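PDB 2RKV: trichothecene 3-O-acetyltransferase from Gibberella zeae, which transfers an acetyl group from acetyl-CoA to the C3 hydroxyl of trichothecene mycotoxins such as deoxynivalenol and T-2 toxin, as a BAHD-superfamily acyltransferase. Local coordinates for residues A[207-219]-A[360-372]. Numbering follows the deposited sequence.
With ZBA (12,13-Epoxytrichothec-9-ene-3,4,8,15-tetrol-4,15-diacetate-8-isovalerate), chain D.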
loop_
_atom_site.group_PDB
_atom_site.type_symbol
_atom_site.label_atom_id
_atom_site.label_comp_id
_atom_site.label_asym_id
_atom_site.label_seq_id
_atom_site.Cartn_x
_atom_site.Cartn_y
_atom_site.Cartn_z
ATOM N N GLU A 207 -4.526 -7.083 -22.337
ATOM C CA GLU A 207 -3.672 -7.092 -21.140
ATOM C C GLU A 207 -3.588 -5.727 -20.458
ATOM O O GLU A 207 -3.471 -5.660 -19.220
ATOM C CB GLU A 207 -2.255 -7.557 -21.484
ATOM C CG GLU A 207 -2.147 -9.012 -21.925
ATOM C CD GLU A 207 -2.404 -9.210 -23.415
ATOM O OE1 GLU A 207 -2.701 -8.226 -24.128
ATOM O OE2 GLU A 207 -2.303 -10.365 -23.864
ATOM N N VAL A 208 -3.644 -4.653 -21.257
ATOM C CA VAL A 208 -3.530 -3.291 -20.728
ATOM C C VAL A 208 -4.863 -2.526 -20.714
ATOM O O VAL A 208 -4.894 -1.290 -20.607
ATOM C CB VAL A 208 -2.431 -2.512 -21.465
ATOM C CG2 VAL A 208 -1.055 -3.067 -21.256
ATOM N N ASP A 209 -5.970 -3.265 -20.800
ATOM C CA ASP A 209 -7.288 -2.663 -20.633
ATOM C C ASP A 209 -7.290 -1.893 -19.309
ATOM O O ASP A 209 -6.743 -2.377 -18.310
ATOM C CB ASP A 209 -8.373 -3.750 -20.572
ATOM C CG ASP A 209 -8.792 -4.272 -21.952
ATOM O OD1 ASP A 209 -8.320 -3.770 -22.998
ATOM O OD2 ASP A 209 -9.626 -5.205 -21.975
ATOM N N HIS A 210 -7.892 -0.701 -19.303
ATOM C CA HIS A 210 -8.031 0.132 -18.093
ATOM C C HIS A 210 -6.711 0.720 -17.589
ATOM O O HIS A 210 -6.666 1.277 -16.487
ATOM C CB HIS A 210 -8.705 -0.630 -16.943
ATOM C CG HIS A 210 -9.879 -1.453 -17.368
ATOM N ND1 HIS A 210 -11.050 -0.890 -17.825
ATOM C CD2 HIS A 210 -10.062 -2.794 -17.408
ATOM C CE1 HIS A 210 -11.905 -1.850 -18.128
ATOM N NE2 HIS A 210 -11.333 -3.013 -17.884
ATOM N N GLN A 211 -5.650 0.613 -18.391
ATOM C CA GLN A 211 -4.323 1.061 -17.929
ATOM C C GLN A 211 -3.643 2.105 -18.811
ATOM O O GLN A 211 -2.546 2.572 -18.498
ATOM C CB GLN A 211 -3.406 -0.137 -17.692
ATOM C CG GLN A 211 -3.958 -1.070 -16.617
ATOM C CD GLN A 211 -3.075 -2.265 -16.351
ATOM O OE1 GLN A 211 -2.470 -2.824 -17.266
ATOM N NE2 GLN A 211 -3.010 -2.677 -15.083
ATOM N N ILE A 212 -4.294 2.472 -19.912
ATOM C CA ILE A 212 -3.773 3.513 -20.780
ATOM C C ILE A 212 -4.805 4.632 -20.869
ATOM O O ILE A 212 -5.956 4.402 -21.254
ATOM C CB ILE A 212 -3.404 2.972 -22.180
ATOM C CG1 ILE A 212 -2.395 1.823 -22.060
ATOM C CG2 ILE A 212 -2.815 4.101 -23.049
ATOM C CD1 ILE A 212 -2.189 1.047 -23.343
ATOM N N VAL A 213 -4.390 5.834 -20.481
ATOM C CA VAL A 213 -5.258 7.011 -20.514
ATOM C C VAL A 213 -5.585 7.341 -21.972
ATOM O O VAL A 213 -4.706 7.305 -22.840
ATOM C CB VAL A 213 -4.591 8.220 -19.792
ATOM C CG1 VAL A 213 -5.385 9.506 -20.014
ATOM C CG2 VAL A 213 -4.445 7.944 -18.300
ATOM N N LYS A 214 -6.863 7.607 -22.232
ATOM C CA LYS A 214 -7.341 8.004 -23.553
ATOM C C LYS A 214 -8.138 9.290 -23.396
ATOM O O LYS A 214 -8.791 9.502 -22.367
ATOM C CB LYS A 214 -8.214 6.912 -24.167
ATOM C CG LYS A 214 -7.455 5.658 -24.581
ATOM C CD LYS A 214 -8.369 4.636 -25.246
ATOM C CE LYS A 214 -9.244 3.925 -24.223
ATOM N NZ LYS A 214 -10.211 2.998 -24.875
ATOM N N ALA A 215 -8.077 10.143 -24.417
ATOM C CA ALA A 215 -8.653 11.487 -24.346
ATOM C C ALA A 215 -10.183 11.522 -24.214
ATOM O O ALA A 215 -10.737 12.517 -23.732
ATOM C CB ALA A 215 -8.189 12.332 -25.537
ATOM N N ASP A 216 -10.855 10.443 -24.618
ATOM C CA ASP A 216 -12.320 10.361 -24.531
ATOM C C ASP A 216 -12.824 9.505 -23.362
ATOM O O ASP A 216 -14.004 9.155 -23.307
ATOM C CB ASP A 216 -12.931 9.871 -25.854
ATOM C CG ASP A 216 -12.457 8.477 -26.253
ATOM O OD1 ASP A 216 -11.523 7.933 -25.624
ATOM O OD2 ASP A 216 -13.022 7.922 -27.221
ATOM N N VAL A 217 -11.926 9.162 -22.444
ATOM C CA VAL A 217 -12.289 8.356 -21.284
ATOM C C VAL A 217 -11.786 9.041 -20.019
ATOM O O VAL A 217 -10.578 9.264 -19.852
ATOM C CB VAL A 217 -11.721 6.917 -21.365
ATOM C CG1 VAL A 217 -12.070 6.124 -20.111
ATOM C CG2 VAL A 217 -12.225 6.193 -22.616
ATOM N N ALA A 218 -12.723 9.377 -19.138
ATOM C CA ALA A 218 -12.406 9.941 -17.830
ATOM C C ALA A 218 -11.555 8.978 -16.999
ATOM O O ALA A 218 -11.773 7.760 -17.029
ATOM C CB ALA A 218 -13.691 10.293 -17.082
ATOM N N GLY A 219 -10.591 9.536 -16.268
ATOM C CA GLY A 219 -9.751 8.771 -15.342
ATOM C C GLY A 219 -8.335 9.310 -15.217
ATOM O O GLY A 219 -7.832 9.981 -16.120
ATOM N N LYS A 360 6.130 6.990 -21.287
ATOM C CA LYS A 360 5.268 6.206 -20.399
ATOM C C LYS A 360 4.172 7.041 -19.733
ATOM O O LYS A 360 3.433 6.536 -18.891
ATOM C CB LYS A 360 6.113 5.481 -19.344
ATOM C CG LYS A 360 7.058 4.448 -19.947
ATOM C CD LYS A 360 8.058 3.915 -18.908
ATOM C CE LYS A 360 8.893 2.772 -19.463
ATOM N NZ LYS A 360 9.631 3.137 -20.710
ATOM N N SER A 361 4.047 8.303 -20.148
ATOM C CA SER A 361 3.170 9.264 -19.467
ATOM C C SER A 361 1.664 8.931 -19.543
ATOM O O SER A 361 0.881 9.439 -18.730
ATOM C CB SER A 361 3.412 10.679 -19.992
ATOM O OG SER A 361 3.034 10.772 -21.355
ATOM N N ASN A 362 1.272 8.093 -20.499
ATOM C CA ASN A 362 -0.144 7.712 -20.659
ATOM C C ASN A 362 -0.561 6.483 -19.857
ATOM O O ASN A 362 -1.744 6.135 -19.822
ATOM C CB ASN A 362 -0.494 7.463 -22.131
ATOM C CG ASN A 362 -0.379 8.708 -22.990
ATOM O OD1 ASN A 362 -0.634 9.829 -22.539
ATOM N ND2 ASN A 362 0.004 8.509 -24.246
ATOM N N VAL A 363 0.406 5.817 -19.233
ATOM C CA VAL A 363 0.131 4.579 -18.509
ATOM C C VAL A 363 -0.194 4.867 -17.040
ATOM O O VAL A 363 0.543 5.589 -16.339
ATOM C CB VAL A 363 1.298 3.566 -18.642
ATOM C CG1 VAL A 363 0.906 2.217 -18.060
ATOM C CG2 VAL A 363 1.716 3.409 -20.113
ATOM N N SER A 364 -1.307 4.303 -16.575
ATOM C CA SER A 364 -1.737 4.491 -15.198
ATOM C C SER A 364 -2.546 3.287 -14.762
ATOM O O SER A 364 -3.416 2.820 -15.497
ATOM C CB SER A 364 -2.586 5.755 -15.056
ATOM O OG SER A 364 -3.109 5.856 -13.741
ATOM N N LEU A 365 -2.250 2.795 -13.564
ATOM C CA LEU A 365 -3.012 1.690 -12.971
ATOM C C LEU A 365 -4.478 2.056 -12.719
ATOM O O LEU A 365 -5.316 1.172 -12.500
ATOM C CB LEU A 365 -2.352 1.231 -11.670
ATOM C CG LEU A 365 -0.976 0.575 -11.839
ATOM C CD1 LEU A 365 -0.213 0.578 -10.518
ATOM C CD2 LEU A 365 -1.094 -0.843 -12.406
ATOM N N THR A 366 -4.787 3.352 -12.735
ATOM C CA THR A 366 -6.169 3.801 -12.548
ATOM C C THR A 366 -6.629 4.691 -13.703
ATOM O O THR A 366 -7.402 5.633 -13.499
ATOM C CB THR A 366 -6.367 4.542 -11.212
ATOM O OG1 THR A 366 -5.475 5.663 -11.158
ATOM C CG2 THR A 366 -6.128 3.605 -10.021
ATOM N N ALA A 367 -6.173 4.350 -14.910
ATOM C CA ALA A 367 -6.376 5.154 -16.124
ATOM C C ALA A 367 -7.828 5.514 -16.447
ATOM O O ALA A 367 -8.089 6.589 -17.003
ATOM C CB ALA A 367 -5.734 4.472 -17.320
ATOM N N ASP A 368 -8.765 4.625 -16.121
ATOM C CA ASP A 368 -10.178 4.907 -16.375
ATOM C C ASP A 368 -11.070 4.843 -15.127
ATOM O O ASP A 368 -12.293 4.706 -15.233
ATOM C CB ASP A 368 -10.717 4.043 -17.526
ATOM C CG ASP A 368 -10.789 2.554 -17.193
ATOM O OD1 ASP A 368 -10.518 2.143 -16.047
ATOM O OD2 ASP A 368 -11.121 1.781 -18.113
ATOM N N ALA A 369 -10.458 4.964 -13.952
ATOM C CA ALA A 369 -11.223 4.974 -12.708
ATOM C C ALA A 369 -11.798 6.367 -12.463
ATOM O O ALA A 369 -11.069 7.351 -12.423
ATOM C CB ALA A 369 -10.359 4.531 -11.527
ATOM N N ASP A 370 -13.115 6.438 -12.325
ATOM C CA ASP A 370 -13.799 7.674 -11.960
ATOM C C ASP A 370 -13.891 7.760 -10.439
ATOM O O ASP A 370 -14.533 6.913 -9.812
ATOM C CB ASP A 370 -15.204 7.670 -12.566
ATOM C CG ASP A 370 -15.909 9.012 -12.443
ATOM O OD1 ASP A 370 -15.955 9.584 -11.328
ATOM O OD2 ASP A 370 -16.435 9.482 -13.473
ATOM N N PRO A 371 -13.251 8.779 -9.831
ATOM C CA PRO A 371 -13.242 8.881 -8.363
ATOM C C PRO A 371 -14.628 8.953 -7.717
ATOM O O PRO A 371 -14.788 8.572 -6.556
ATOM C CB PRO A 371 -12.452 10.165 -8.089
ATOM C CG PRO A 371 -12.418 10.911 -9.405
ATOM C CD PRO A 371 -12.486 9.867 -10.471
ATOM N N SER A 372 -15.622 9.438 -8.459
ATOM C CA SER A 372 -16.979 9.529 -7.936
ATOM C C SER A 372 -17.623 8.159 -7.710
ATOM O O SER A 372 -18.389 7.982 -6.762
ATOM C CB SER A 372 -17.853 10.377 -8.866
ATOM O OG SER A 372 -19.213 10.331 -8.462
HETATM O O18 ZBA D . -4.100 7.421 -6.454
HETATM C C44 ZBA D . -2.962 7.647 -6.535
HETATM C C45 ZBA D . -2.335 8.718 -7.352
HETATM C C46 ZBA D . -1.892 9.836 -6.527
HETATM C C48 ZBA D . -3.003 10.404 -5.807
HETATM C C47 ZBA D . -1.336 11.035 -7.230
HETATM O O17 ZBA D . -2.067 6.945 -5.833
HETATM C C31 ZBA D . -2.475 6.016 -4.817
HETATM C C30 ZBA D . -2.794 4.672 -5.382
HETATM C C32 ZBA D . -1.386 6.028 -3.810
HETATM C C39 ZBA D . -1.177 7.367 -3.140
HETATM C C33 ZBA D . -0.665 4.978 -3.571
HETATM C C34 ZBA D . -0.849 3.664 -4.229
HETATM O O10 ZBA D . -1.624 2.894 -3.288
HETATM C C29 ZBA D . -1.610 3.723 -5.567
HETATM C C38 ZBA D . -0.668 4.283 -6.627
HETATM O O12 ZBA D . -1.404 4.931 -7.652
HETATM C C40 ZBA D . -1.039 4.851 -8.922
HETATM C C41 ZBA D . -1.983 5.652 -9.787
HETATM O O13 ZBA D . -0.168 4.259 -9.348
HETATM C C28 ZBA D . -2.071 2.259 -5.968
HETATM C C37 ZBA D . -2.704 2.163 -7.370
HETATM C C35 ZBA D . -2.990 1.769 -4.857
HETATM C C25 ZBA D . -2.053 1.634 -3.713
HETATM C C36 ZBA D . -4.424 1.708 -4.824
HETATM O O11 ZBA D . -3.692 0.560 -5.181
HETATM C C27 ZBA D . -0.885 1.257 -5.768
HETATM C C26 ZBA D . -0.954 0.819 -4.317
HETATM O O16 ZBA D . 0.262 0.967 -3.640
HETATM O O14 ZBA D . -1.198 0.122 -6.582
HETATM C C42 ZBA D . -0.328 -0.726 -7.118
HETATM O O15 ZBA D . -0.664 -1.651 -7.784
HETATM C C43 ZBA D . 1.023 -0.404 -6.741
HETATM O O HOH W 1 -8.354 2.212 -14.366
HETATM O O HOH W 2 -8.608 7.345 -19.783
HETATM O O HOH W 3 -14.103 6.415 -16.897
#
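D368, A367 and Q211 bury the most surface where the loop 207-219 folds over the loop 360-372. The carboxylate of D368 meets the edge of the H210 imidazole: ND1 of H210 donates to OD2 of D368 over 2.7 Å, a nearly straight bond that uses the syn lone pair and lies almost in the ring plane. D368 CG is set between its own backbone N and carbonyl carbon (chi1 68°), which carries the carboxylate back to the ring, while the two flat groups stay turned by 54°. CB of D368 also lies 3.6 Å from V217 CG1, an apolar contact beside the polar one.

The methyl of A367 points toward the other loop and lies against its backbone from H210 to V213, 3.4 Å from H210 O, with V213 CG2 3.8 Å from A367 CB. Around it the backbones join in a single beta bridge between I212 and V363: S364 N donates to Q211 O at 2.9 Å, and V213 N to N362 O at 2.7 Å. Three waters bridge the loops: one links H210 O to D368 N, another ties V217 O and K214 N to A367 O, and a third lies between A218 O and D368 O.

The extended side chain of Q211 brings NE2 to 3.8 Å from L365 CD2, where it is hydrogen-bonded to N311 OD1 and Y314 OH of strand 310-318. L365 in turn presents CD1 to O15 of the bound T-2 toxin at 3.6 Å, and T366 also lines that pocket; the loop 360-372 thus supplies part of the pocket wall, while 207-219 packs against it and has no residue in the pocket. Helix 340-356 packs L350 and Y353 against Q211, I212 and V363, whereas H210 and A369 rest on E288 of strand 286-294.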